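Local coordinates for LacI family sugar-binding transcriptional regulator (Enterococcus faecalis V583, PDB 4RK0), which probably acts as a DNA-binding transcriptional regulator of the LacI family, and binds the sugar ribose in its ligand-sensing domain, at residues G212-D217 and I229-F234; P225-A230 and F268-L273. All coordinates share one frame; numbering follows the deposited sequence.

Contact 1: residues G212-D217 and I229-F234. With RIB (alpha-D-ribofuranose), chain E.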
loop_
_atom_site.group_PDB
_atom_site.type_symbol
_atom_site.label_atom_id
_atom_site.label_comp_id
_atom_site.label_asym_id
_atom_site.label_seq_id
_atom_site.Cartn_x
_atom_site.Cartn_y
_atom_site.Cartn_z
ATOM N N GLY A 212 -4.492 -11.671 13.850
ATOM C CA GLY A 212 -3.955 -10.402 13.494
ATOM C C GLY A 212 -4.758 -9.208 13.970
ATOM O O GLY A 212 -5.649 -9.339 14.792
ATOM N N TYR A 213 -4.442 -8.036 13.418
ATOM C CA TYR A 213 -5.201 -6.843 13.659
ATOM C C TYR A 213 -5.171 -5.877 12.454
ATOM O O TYR A 213 -4.102 -5.509 11.952
ATOM C CB TYR A 213 -4.674 -6.170 14.920
ATOM C CG TYR A 213 -5.698 -5.327 15.658
ATOM C CD1 TYR A 213 -6.101 -4.083 15.166
ATOM C CD2 TYR A 213 -6.240 -5.751 16.865
ATOM C CE1 TYR A 213 -7.046 -3.311 15.844
ATOM C CE2 TYR A 213 -7.145 -4.948 17.565
ATOM C CZ TYR A 213 -7.551 -3.738 17.028
ATOM O OH TYR A 213 -8.490 -2.943 17.680
ATOM N N ASP A 214 -6.361 -5.504 12.005
ATOM C CA ASP A 214 -6.657 -4.445 11.010
ATOM C C ASP A 214 -7.687 -4.892 9.978
ATOM O O ASP A 214 -8.545 -4.116 9.564
ATOM C CB ASP A 214 -5.466 -3.926 10.216
ATOM C CG ASP A 214 -4.502 -3.041 11.023
ATOM O OD1 ASP A 214 -4.891 -2.502 12.086
ATOM O OD2 ASP A 214 -3.375 -2.802 10.507
ATOM N N ASN A 215 -7.525 -6.112 9.516
ATOM C CA ASN A 215 -8.256 -6.638 8.382
ATOM C C ASN A 215 -7.928 -5.960 7.096
ATOM O O ASN A 215 -8.806 -5.618 6.327
ATOM C CB ASN A 215 -9.747 -6.624 8.619
ATOM C CG ASN A 215 -10.511 -7.468 7.601
ATOM O OD1 ASN A 215 -10.056 -8.514 7.202
ATOM N ND2 ASN A 215 -11.666 -6.993 7.181
ATOM N N VAL A 216 -6.642 -5.846 6.815
ATOM C CA VAL A 216 -6.215 -5.269 5.548
ATOM C C VAL A 216 -6.604 -6.283 4.450
ATOM O O VAL A 216 -6.925 -7.432 4.729
ATOM C CB VAL A 216 -4.696 -4.937 5.511
ATOM C CG1 VAL A 216 -4.318 -3.887 6.576
ATOM C CG2 VAL A 216 -3.837 -6.176 5.691
ATOM N N ASP A 217 -6.579 -5.853 3.211
ATOM C CA ASP A 217 -7.151 -6.673 2.132
ATOM C C ASP A 217 -6.400 -7.982 1.945
ATOM O O ASP A 217 -7.016 -9.030 1.681
ATOM C CB ASP A 217 -7.220 -5.862 0.832
ATOM C CG ASP A 217 -8.574 -5.204 0.638
ATOM O OD1 ASP A 217 -9.600 -5.884 0.852
ATOM O OD2 ASP A 217 -8.622 -4.011 0.273
ATOM N N ILE A 229 -8.824 -8.720 13.672
ATOM C CA ILE A 229 -9.754 -7.711 14.164
ATOM C C ILE A 229 -9.866 -6.636 13.142
ATOM O O ILE A 229 -8.857 -6.048 12.775
ATOM C CB ILE A 229 -9.234 -7.081 15.473
ATOM C CG1 ILE A 229 -9.101 -8.125 16.559
ATOM C CG2 ILE A 229 -10.189 -5.965 15.921
ATOM C CD1 ILE A 229 -10.274 -9.053 16.758
ATOM N N ALA A 230 -11.079 -6.371 12.658
ATOM C CA ALA A 230 -11.262 -5.395 11.617
ATOM C C ALA A 230 -11.437 -3.977 12.165
ATOM O O ALA A 230 -12.310 -3.724 12.981
ATOM C CB ALA A 230 -12.482 -5.730 10.744
ATOM N N GLN A 231 -10.606 -3.071 11.673
ATOM C CA GLN A 231 -10.800 -1.628 11.846
ATOM C C GLN A 231 -11.475 -1.066 10.612
ATOM O O GLN A 231 -11.115 -1.446 9.521
ATOM C CB GLN A 231 -9.465 -0.888 11.968
ATOM C CG GLN A 231 -8.652 -1.223 13.214
ATOM C CD GLN A 231 -7.622 -0.157 13.478
ATOM O OE1 GLN A 231 -7.975 1.001 13.749
ATOM N NE2 GLN A 231 -6.342 -0.509 13.350
ATOM N N PRO A 232 -12.413 -0.117 10.788
ATOM C CA PRO A 232 -13.122 0.489 9.672
ATOM C C PRO A 232 -12.351 1.653 9.106
ATOM O O PRO A 232 -12.735 2.808 9.299
ATOM C CB PRO A 232 -14.458 0.925 10.306
ATOM C CG PRO A 232 -14.118 1.202 11.741
ATOM C CD PRO A 232 -13.039 0.198 12.089
ATOM N N VAL A 233 -11.258 1.337 8.422
ATOM C CA VAL A 233 -10.238 2.329 8.082
ATOM C C VAL A 233 -10.654 3.285 7.015
ATOM O O VAL A 233 -10.332 4.474 7.105
ATOM C CB VAL A 233 -8.808 1.740 7.759
ATOM C CG1 VAL A 233 -8.801 0.789 6.557
ATOM C CG2 VAL A 233 -7.804 2.857 7.586
ATOM N N PHE A 234 -11.392 2.804 6.016
ATOM C CA PHE A 234 -11.907 3.702 4.967
ATOM C C PHE A 234 -12.808 4.713 5.625
ATOM O O PHE A 234 -12.669 5.929 5.409
ATOM C CB PHE A 234 -12.704 2.929 3.895
ATOM C CG PHE A 234 -13.061 3.757 2.727
ATOM C CD1 PHE A 234 -12.093 4.106 1.834
ATOM C CD2 PHE A 234 -14.329 4.268 2.563
ATOM C CE1 PHE A 234 -12.390 4.895 0.727
ATOM C CE2 PHE A 234 -14.647 5.051 1.455
ATOM C CZ PHE A 234 -13.679 5.362 0.537
HETATM O O5 RIB E . -1.405 -1.644 10.904
HETATM C C5 RIB E . -0.835 -0.368 11.149
HETATM C C4 RIB E . -1.113 -0.088 12.561
HETATM O O4 RIB E . -0.488 1.122 13.062
HETATM C C3 RIB E . -2.623 -0.047 12.435
HETATM O O3 RIB E . -3.037 -1.128 13.273
HETATM C C2 RIB E . -2.909 1.394 12.865
HETATM O O2 RIB E . -3.948 1.463 13.810
HETATM C C1 RIB E . -1.573 2.034 13.282
HETATM O O1 RIB E . -1.641 2.639 14.562
#
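Ile229 lies over one face of the Tyr213 ring, its CB 3.8 Å from the ring centroid in a CH-pi contact shifted toward the rim. Asp214 OD1 and Gln231 CD sit at the ring edge, in its plane, and Gln231 CG approaches Tyr213 CE1 obliquely at 3.7 Å; Arg143 adds a cation-pi contact. Tyr213 CG is anti to the backbone N (chi1 -153°), which swings the ring to Ile229. The carboxylate of Asp214 and the amide of Gln231 run side by side, their planes 48° apart. Gln231 NE2 donates to Asp214 OD1 over 2.8 Å, on the anti side but tilted out of the carboxylate plane.

Both residues belong to the ribose pocket in the cleft of this periplasmic-binding-protein-like fold, Gln231 where the chain crosses from one lobe to the other. Its NE2 gives a nearly straight bond to ribose O2 (3.1 Å, 174°); Asp214 OD1, which can only accept, fixes which way the amide is flipped, and Thr107 OG1 bonds OE1. Ribose O3 donates to Asp214 OD1 at 2.6 Å, putting two donors on that oxygen; the approach of ribose O5 to OD2 is doubtfully short.

A single beta bridge, Asp214 with Ala230, joins the backbones: Asp214 N donates to Ile229 O (2.7 Å) and Gln231 N to Asp214 O (3.1 Å). Asn215 CB packs on Ala230 CB at 3.6 Å, its OD1 bonded to Arg267.

Contact 2: residues P225-A230 and F268-L273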
loop_
_atom_site.group_PDB
_atom_site.type_symbol
_atom_site.label_atom_id
_atom_site.label_comp_id
_atom_site.label_asym_id
_atom_site.label_seq_id
_atom_site.Cartn_x
_atom_site.Cartn_y
_atom_site.Cartn_z
ATOM N N PRO A 225 -6.188 -18.044 5.130
ATOM C CA PRO A 225 -6.735 -16.711 5.329
ATOM C C PRO A 225 -6.706 -16.345 6.820
ATOM O O PRO A 225 -7.003 -17.199 7.687
ATOM C CB PRO A 225 -8.138 -16.797 4.761
ATOM C CG PRO A 225 -8.033 -17.863 3.722
ATOM C CD PRO A 225 -6.994 -18.829 4.173
ATOM N N LEU A 226 -6.334 -15.094 7.076
ATOM C CA LEU A 226 -5.961 -14.617 8.423
ATOM C C LEU A 226 -7.186 -14.074 9.193
ATOM O O LEU A 226 -7.903 -13.150 8.742
ATOM C CB LEU A 226 -4.858 -13.543 8.325
ATOM C CG LEU A 226 -4.438 -12.860 9.619
ATOM C CD1 LEU A 226 -3.780 -13.863 10.566
ATOM C CD2 LEU A 226 -3.497 -11.704 9.303
ATOM N N THR A 227 -7.383 -14.684 10.357
ATOM C CA THR A 227 -8.349 -14.282 11.359
ATOM C C THR A 227 -7.783 -13.048 11.977
ATOM O O THR A 227 -6.583 -13.012 12.318
ATOM C CB THR A 227 -8.527 -15.397 12.404
ATOM O OG1 THR A 227 -9.161 -16.528 11.796
ATOM C CG2 THR A 227 -9.386 -14.927 13.607
ATOM N N THR A 228 -8.624 -12.034 12.140
ATOM C CA THR A 228 -8.130 -10.717 12.498
ATOM C C THR A 228 -9.224 -9.846 13.115
ATOM O O THR A 228 -10.386 -10.217 13.129
ATOM C CB THR A 228 -7.572 -10.023 11.231
ATOM O OG1 THR A 228 -6.840 -8.885 11.633
ATOM C CG2 THR A 228 -8.670 -9.641 10.237
ATOM N N ILE A 229 -8.824 -8.720 13.672
ATOM C CA ILE A 229 -9.754 -7.711 14.164
ATOM C C ILE A 229 -9.866 -6.636 13.142
ATOM O O ILE A 229 -8.857 -6.048 12.775
ATOM C CB ILE A 229 -9.234 -7.081 15.473
ATOM C CG1 ILE A 229 -9.101 -8.125 16.559
ATOM C CG2 ILE A 229 -10.189 -5.965 15.921
ATOM C CD1 ILE A 229 -10.274 -9.053 16.758
ATOM N N ALA A 230 -11.079 -6.371 12.658
ATOM C CA ALA A 230 -11.262 -5.395 11.617
ATOM C C ALA A 230 -11.437 -3.977 12.165
ATOM O O ALA A 230 -12.310 -3.724 12.981
ATOM C CB ALA A 230 -12.482 -5.730 10.744
ATOM N N PHE A 268 -9.267 -18.656 8.865
ATOM C CA PHE A 268 -8.777 -20.006 8.940
ATOM C C PHE A 268 -7.435 -20.144 9.608
ATOM O O PHE A 268 -6.821 -21.222 9.595
ATOM C CB PHE A 268 -8.835 -20.650 7.537
ATOM C CG PHE A 268 -10.238 -20.899 7.082
ATOM C CD1 PHE A 268 -10.934 -22.025 7.524
ATOM C CD2 PHE A 268 -10.915 -19.971 6.300
ATOM C CE1 PHE A 268 -12.249 -22.246 7.147
ATOM C CE2 PHE A 268 -12.242 -20.189 5.919
ATOM C CZ PHE A 268 -12.905 -21.328 6.343
ATOM N N SER A 269 -6.995 -19.103 10.293
ATOM C CA SER A 269 -5.652 -19.148 10.875
ATOM C C SER A 269 -5.595 -19.545 12.359
ATOM O O SER A 269 -4.540 -19.567 12.937
ATOM C CB SER A 269 -4.956 -17.792 10.643
ATOM O OG SER A 269 -5.542 -16.774 11.428
ATOM N N THR A 270 -6.739 -19.842 12.955
ATOM C CA THR A 270 -6.767 -20.450 14.284
ATOM C C THR A 270 -7.514 -21.763 14.302
ATOM O O THR A 270 -8.358 -22.026 13.452
ATOM C CB THR A 270 -7.434 -19.503 15.321
ATOM O OG1 THR A 270 -8.848 -19.418 15.076
ATOM C CG2 THR A 270 -6.829 -18.105 15.248
ATOM N N ALA A 271 -7.216 -22.580 15.309
ATOM C CA ALA A 271 -7.929 -23.810 15.518
ATOM C C ALA A 271 -7.938 -24.204 16.994
ATOM O O ALA A 271 -7.053 -23.816 17.751
ATOM C CB ALA A 271 -7.327 -24.948 14.672
ATOM N N PRO A 272 -8.940 -24.999 17.403
ATOM C CA PRO A 272 -8.951 -25.369 18.827
ATOM C C PRO A 272 -7.756 -26.196 19.199
ATOM O O PRO A 272 -7.344 -27.098 18.458
ATOM C CB PRO A 272 -10.278 -26.134 19.012
ATOM C CG PRO A 272 -11.088 -25.876 17.802
ATOM C CD PRO A 272 -10.179 -25.377 16.706
ATOM N N LEU A 273 -7.156 -25.890 20.336
ATOM C CA LEU A 273 -6.051 -26.713 20.811
ATOM C C LEU A 273 -6.579 -28.114 21.100
ATOM O O LEU A 273 -7.561 -28.271 21.836
ATOM C CB LEU A 273 -5.421 -26.147 22.077
ATOM C CG LEU A 273 -3.917 -25.882 22.126
ATOM C CD1 LEU A 273 -3.475 -26.039 23.572
ATOM C CD2 LEU A 273 -3.099 -26.775 21.196
HETATM O O HOH W 1 -9.480 -18.964 12.642
#
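Ser269 and Thr227 point their side chains at one another, and the serine hydroxyl comes in alongside the threonine backbone. Ser269 OG stands between its own backbone N and carbonyl carbon (chi1 70°), a turn that directs it to accept the bond from Thr227 N at 3.0 Å with an N-H...O angle of 163°. The same oxygen also bonds Ile210 O, a carbonyl that can only accept, so the buried hydroxyl is used as acceptor on one side and donor on the other. Leu226 heads away from the tail at its base, yet its CD1 folds back to lie 3.5 Å from Ser269 OG.

The contact joins the lead-in to strand 228-230 to the C-terminal tail, which follows strand 257-265, in one lobe of the periplasmic-binding-protein-like fold, with Ile210 on strand 209-211, an outermost strand of the parallel sheet within this chain. Thr227 OG1 bonds Arg267 N and also a water, 2.6 Å away. That water accepts from Thr270 N (2.9 Å) and meets Thr270 OG1 as well, bridging the two threonines, while His119 and Gln123 bond Thr270 OG1 from helix 109-122 and just beyond it.

Phe268 and Pro225 pair at the more exposed end. Pro225 CD rests 4.2 Å from Phe268 CB, and Pro225 CG approaches the ring obliquely. Their backbones are joined too: Phe268 N donates to Pro225 O at 2.9 Å, from above the carbonyl plane.

The two contacts lie 13 Å apart, centre to centre, and meet on strand 228-230, sharing Ile229 and Ala230. Their segments come along the chain as 212-217, 225-230, 229-234 and 268-273, so that contact 2 takes the approach to the strand and contact 1 its exit toward helix 233-249. A probable hydrogen bond from Gly212 N to Thr227 O (2.9 Å) ties them directly. Strand 257-265, antiparallel to 228-230, then brings the chain back to the tail of contact 2. One continuous piece of backbone thus runs from the packing of the C-terminal tail to the ribose cleft, where the lobes of the sugar-binding domain face each other.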